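Local coordinates for protein Exo-poly-alpha-D-galacturonosidase (Thermotoga maritima, PDB 3JUR) that probably hydrolyses the alpha-1,4 linkages of polygalacturonate, the pectin backbone, as a heat-adapted right-handed beta-helix enzyme of glycosyl hydrolase family 28, at residues D239-E244 against M249-C254; S303-G308 against L328-R333. All blocks are in the same frame, centred on the assembly; numbering follows the deposited sequence.

Contact 1 (D239-E244 against M249-C254)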
# COMPACT_ATOMS: atom_id res chain seq x y z
N ASP D 239 37.65 -1.31 -10.31
CA ASP D 239 36.50 -1.47 -11.19
C ASP D 239 36.57 -2.85 -11.85
O ASP D 239 37.67 -3.32 -12.18
CB ASP D 239 36.51 -0.41 -12.31
CG ASP D 239 36.41 1.03 -11.79
OD1 ASP D 239 36.57 1.28 -10.58
OD2 ASP D 239 36.18 1.92 -12.63
N GLY D 240 35.42 -3.48 -12.06
CA GLY D 240 35.37 -4.81 -12.68
C GLY D 240 35.61 -4.72 -14.18
O GLY D 240 36.64 -5.16 -14.69
N ILE D 241 34.64 -4.15 -14.88
CA ILE D 241 34.73 -3.97 -16.33
C ILE D 241 34.40 -2.52 -16.70
O ILE D 241 33.31 -2.02 -16.36
CB ILE D 241 33.81 -4.95 -17.10
CG1 ILE D 241 34.12 -6.41 -16.72
CG2 ILE D 241 33.97 -4.74 -18.61
CD1 ILE D 241 33.11 -7.42 -17.23
N ASP D 242 35.34 -1.89 -17.41
CA ASP D 242 35.23 -0.50 -17.87
C ASP D 242 35.23 -0.37 -19.39
O ASP D 242 36.28 -0.08 -19.98
CB ASP D 242 36.40 0.33 -17.34
CG ASP D 242 36.51 0.30 -15.85
OD1 ASP D 242 36.18 1.34 -15.24
OD2 ASP D 242 36.92 -0.75 -15.30
N PRO D 243 34.08 -0.58 -20.05
CA PRO D 243 34.04 -0.34 -21.50
C PRO D 243 34.20 1.15 -21.79
O PRO D 243 33.31 1.95 -21.44
CB PRO D 243 32.63 -0.82 -21.90
CG PRO D 243 32.15 -1.65 -20.76
CD PRO D 243 32.78 -1.06 -19.54
N GLU D 244 35.31 1.52 -22.43
CA GLU D 244 35.61 2.92 -22.70
C GLU D 244 35.71 3.23 -24.19
O GLU D 244 36.63 2.75 -24.86
CB GLU D 244 36.88 3.37 -21.94
CG GLU D 244 37.14 4.86 -22.04
CD GLU D 244 37.99 5.42 -20.91
OE1 GLU D 244 37.89 6.65 -20.70
OE2 GLU D 244 38.74 4.67 -20.23
N MET D 249 29.23 -4.53 -27.54
CA MET D 249 29.84 -5.31 -26.49
C MET D 249 28.77 -6.08 -25.72
O MET D 249 27.67 -5.56 -25.48
CB MET D 249 30.63 -4.41 -25.55
CG MET D 249 31.35 -5.12 -24.42
SD MET D 249 32.58 -4.05 -23.66
CE MET D 249 32.98 -4.97 -22.20
N LEU D 250 29.12 -7.31 -25.35
CA LEU D 250 28.28 -8.15 -24.51
C LEU D 250 29.02 -8.54 -23.25
O LEU D 250 30.17 -8.98 -23.31
CB LEU D 250 27.82 -9.40 -25.28
CG LEU D 250 27.11 -10.51 -24.50
CD1 LEU D 250 25.77 -10.03 -23.91
CD2 LEU D 250 26.92 -11.73 -25.40
N ILE D 251 28.38 -8.34 -22.11
CA ILE D 251 28.88 -8.79 -20.82
C ILE D 251 27.77 -9.63 -20.22
O ILE D 251 26.69 -9.12 -19.92
CB ILE D 251 29.19 -7.61 -19.85
CG1 ILE D 251 30.22 -6.64 -20.47
CG2 ILE D 251 29.67 -8.14 -18.50
CD1 ILE D 251 30.30 -5.26 -19.79
N GLU D 252 28.03 -10.93 -20.06
CA GLU D 252 26.99 -11.85 -19.62
C GLU D 252 27.53 -12.96 -18.73
O GLU D 252 28.69 -13.35 -18.85
CB GLU D 252 26.22 -12.43 -20.83
CG GLU D 252 27.02 -13.40 -21.72
CD GLU D 252 26.15 -14.11 -22.75
OE1 GLU D 252 24.94 -13.78 -22.87
OE2 GLU D 252 26.67 -15.01 -23.45
N LYS D 253 26.68 -13.44 -17.82
CA LYS D 253 26.98 -14.60 -16.97
C LYS D 253 28.24 -14.44 -16.11
O LYS D 253 28.85 -15.43 -15.71
CB LYS D 253 27.06 -15.88 -17.83
CG LYS D 253 25.71 -16.48 -18.20
CD LYS D 253 25.26 -17.49 -17.14
CE LYS D 253 23.75 -17.44 -16.89
NZ LYS D 253 22.98 -18.17 -17.94
N CYS D 254 28.62 -13.20 -15.81
CA CYS D 254 29.80 -12.92 -14.98
C CYS D 254 29.45 -12.76 -13.50
O CYS D 254 28.31 -12.41 -13.14
CB CYS D 254 30.54 -11.68 -15.49
SG CYS D 254 31.12 -11.77 -17.21
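In the interior of the beta-helix, Ile241 and Pro243, from the loop that follows strand 224-233, close over Met249 and Ile251 on strand 249-252. All four residues are buried and the meeting is wholly apolar. Ile241 and Ile251 reach toward each other tip to tip, and CD1 of Ile241 lies 3.7 Å from CG2 of Ile251. In Ile241, CG1 stands beside the backbone N (chi1 -56°), which turns CG2 anti to that nitrogen and lets the residue use both branches: CD1 goes to Ile251, while CG2 meets the methyl CE of Met249 at 3.7 Å. CG2 also has CD1 of Ile251 on it at 3.9 Å, so this one methyl is shared between the two strand residues.

Loop and strand here belong to consecutive runs of chain around the right-handed parallel beta-helix of the family, and their side chains fill the space between the walls of the solenoid. Ile226 of strand 224-233 touches both Ile241 and Met249; Ile283 and Val285 of strand 280-291 carry the packing on from Met249 and Ile251, as successive coils stack.

Met249 gets its sulfur across by staying extended, CG anti to the backbone N (chi1 -179°) and the remaining torsions also near 180°. Its chain crosses the proline ring at about a right angle: SD lies 3.7 Å from CB of Pro243, and CE sits at the same distance from CG of Pro243. CE therefore touches the proline ring and the CG2 methyl of Ile241 at once, while SD meets only the ring. The looser approach is that of Ile251, whose CD1 comes to 4.2 Å from CG of Pro243.

Contact 2 (S303-G308 against L328-R333)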
# COMPACT_ATOMS: atom_id res chain seq x y z
N SER D 303 32.28 8.59 -14.51
CA SER D 303 32.02 10.01 -14.82
C SER D 303 32.71 10.47 -16.10
O SER D 303 32.42 11.55 -16.62
CB SER D 303 32.51 10.88 -13.67
OG SER D 303 33.93 10.97 -13.67
N GLU D 304 33.63 9.65 -16.60
CA GLU D 304 34.34 9.97 -17.82
C GLU D 304 33.46 9.57 -19.00
O GLU D 304 33.64 8.50 -19.58
CB GLU D 304 35.70 9.27 -17.87
CG GLU D 304 36.60 9.57 -16.66
CD GLU D 304 36.53 8.50 -15.57
OE1 GLU D 304 35.46 7.88 -15.38
OE2 GLU D 304 37.55 8.29 -14.89
N MET D 305 32.50 10.43 -19.34
CA MET D 305 31.57 10.14 -20.42
C MET D 305 31.55 11.28 -21.45
O MET D 305 30.56 11.47 -22.17
CB MET D 305 30.16 9.86 -19.86
CG MET D 305 29.71 10.78 -18.71
SD MET D 305 29.90 12.54 -19.07
CE MET D 305 28.40 12.83 -19.99
N SER D 306 32.66 12.02 -21.53
CA SER D 306 32.76 13.21 -22.39
C SER D 306 32.60 12.91 -23.89
O SER D 306 32.29 13.80 -24.67
CB SER D 306 34.09 13.93 -22.15
OG SER D 306 34.17 14.39 -20.81
N GLY D 307 32.84 11.66 -24.27
CA GLY D 307 32.65 11.22 -25.66
C GLY D 307 31.21 10.81 -25.94
O GLY D 307 30.84 10.61 -27.09
N GLY D 308 30.41 10.71 -24.88
CA GLY D 308 29.03 10.26 -24.98
C GLY D 308 28.87 8.79 -24.60
O GLY D 308 29.79 7.99 -24.77
N LEU D 328 24.45 7.03 -12.59
CA LEU D 328 24.96 7.93 -13.64
C LEU D 328 25.68 9.12 -13.00
O LEU D 328 25.12 9.82 -12.15
CB LEU D 328 23.83 8.39 -14.58
CG LEU D 328 23.29 7.40 -15.64
CD1 LEU D 328 22.56 6.21 -15.02
CD2 LEU D 328 22.37 8.10 -16.62
N LYS D 329 26.94 9.33 -13.39
CA LYS D 329 27.80 10.38 -12.84
C LYS D 329 28.36 11.26 -13.94
O LYS D 329 28.89 10.76 -14.93
CB LYS D 329 29.02 9.79 -12.11
CG LYS D 329 28.80 8.56 -11.30
CD LYS D 329 30.09 8.15 -10.59
CE LYS D 329 30.95 7.23 -11.46
NZ LYS D 329 32.04 6.60 -10.66
N THR D 330 28.28 12.57 -13.74
CA THR D 330 28.87 13.55 -14.66
C THR D 330 28.93 14.91 -13.96
O THR D 330 28.46 15.05 -12.83
CB THR D 330 28.07 13.66 -15.98
OG1 THR D 330 28.75 14.53 -16.89
CG2 THR D 330 26.64 14.19 -15.71
N ASN D 331 29.52 15.90 -14.63
CA ASN D 331 29.51 17.28 -14.16
C ASN D 331 29.72 18.25 -15.33
O ASN D 331 29.88 17.80 -16.47
CB ASN D 331 30.56 17.52 -13.06
CG ASN D 331 31.98 17.22 -13.52
OD1 ASN D 331 32.35 17.48 -14.66
ND2 ASN D 331 32.79 16.68 -12.61
N SER D 332 29.71 19.55 -15.06
CA SER D 332 29.81 20.55 -16.13
C SER D 332 31.23 20.79 -16.69
O SER D 332 31.42 21.68 -17.52
CB SER D 332 29.12 21.87 -15.73
OG SER D 332 29.67 22.40 -14.54
N ARG D 333 32.21 20.02 -16.24
CA ARG D 333 33.52 19.98 -16.92
C ARG D 333 33.50 18.96 -18.06
O ARG D 333 34.35 19.01 -18.94
CB ARG D 333 34.68 19.63 -15.97
CG ARG D 333 34.54 20.11 -14.54
CD ARG D 333 35.50 21.22 -14.21
NE ARG D 333 36.83 20.72 -13.85
CZ ARG D 333 37.63 21.29 -12.95
NH1 ARG D 333 37.23 22.37 -12.28
NH2 ARG D 333 38.82 20.76 -12.70
O HOH W 1 34.44 8.35 -12.41
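Met305 meets Thr330 through its sulfur, SD lying 3.2 Å from the hydroxyl OG1, and the two side chains cross at about a right angle. The methyl CE follows at 3.6 Å from the same OG1 and also approaches CB of Thr330. Both residues sit in turns of the right-handed parallel beta-helix, just beyond strands 299-301 and 327-329, which are neighbours in one of its sheets. Bends at chi2 and chi3 fold the methionine chain back on itself and bring SD to the threonine. With an alanine in place of Met305, Thr330 OG1 would probably lose the sulfur and methyl packed against it, and a gap would be likely to open beside Met338, which touches both residues.

Next to this pair the backbones come close: CA of Ser303 points its hydrogen at the carbonyl O of Lys329, 3.2 Å away, in a nearly straight CA-H...O contact (166° at the hydrogen). The CB atoms of Ser303 and Lys329 lie 4.0 Å apart. A cis peptide precedes Ser303, and a type I turn from Met305 to Gly308 carries the loop onward.

Farther out, Lys329 bends at chi3, passes CE by the backbone N of Ser303, and forms a salt bridge with Asp261. Glu304 is paired with Lys266 and Arg269, so these charges probably offset one another within the buried loops. On the threonine side, Asn331 makes an Asx turn, its OD1 accepting from N of Arg333 at 3.0 Å from above the carbonyl plane. Between the charged ends sits one water, which accepts from N of Ser303 at 3.0 Å, donates to Glu304 OE1 at 3.2 Å, and takes a weak bond from NZ of Lys329.

Coming from the N terminus, the chain leaves strand 224-233, runs through 239-244 and returns after four residues to 249-254, so contact 1 closes a short loop leading into strand 249-252. Contact 2 comes later and closes a wider one: from 303-308, after strand 299-301, the chain passes along strand 309-320 before reaching 328-333. The two loops are in series, neither nested nor crossed. The centres of the two contacts are about 19 Å apart, and although their nearest atoms come to about 4 Å, they do not touch. Contact 1 joins a loop to a strand in the interior of the solenoid; contact 2 ties together turns of successive coils farther from the centre of the chain.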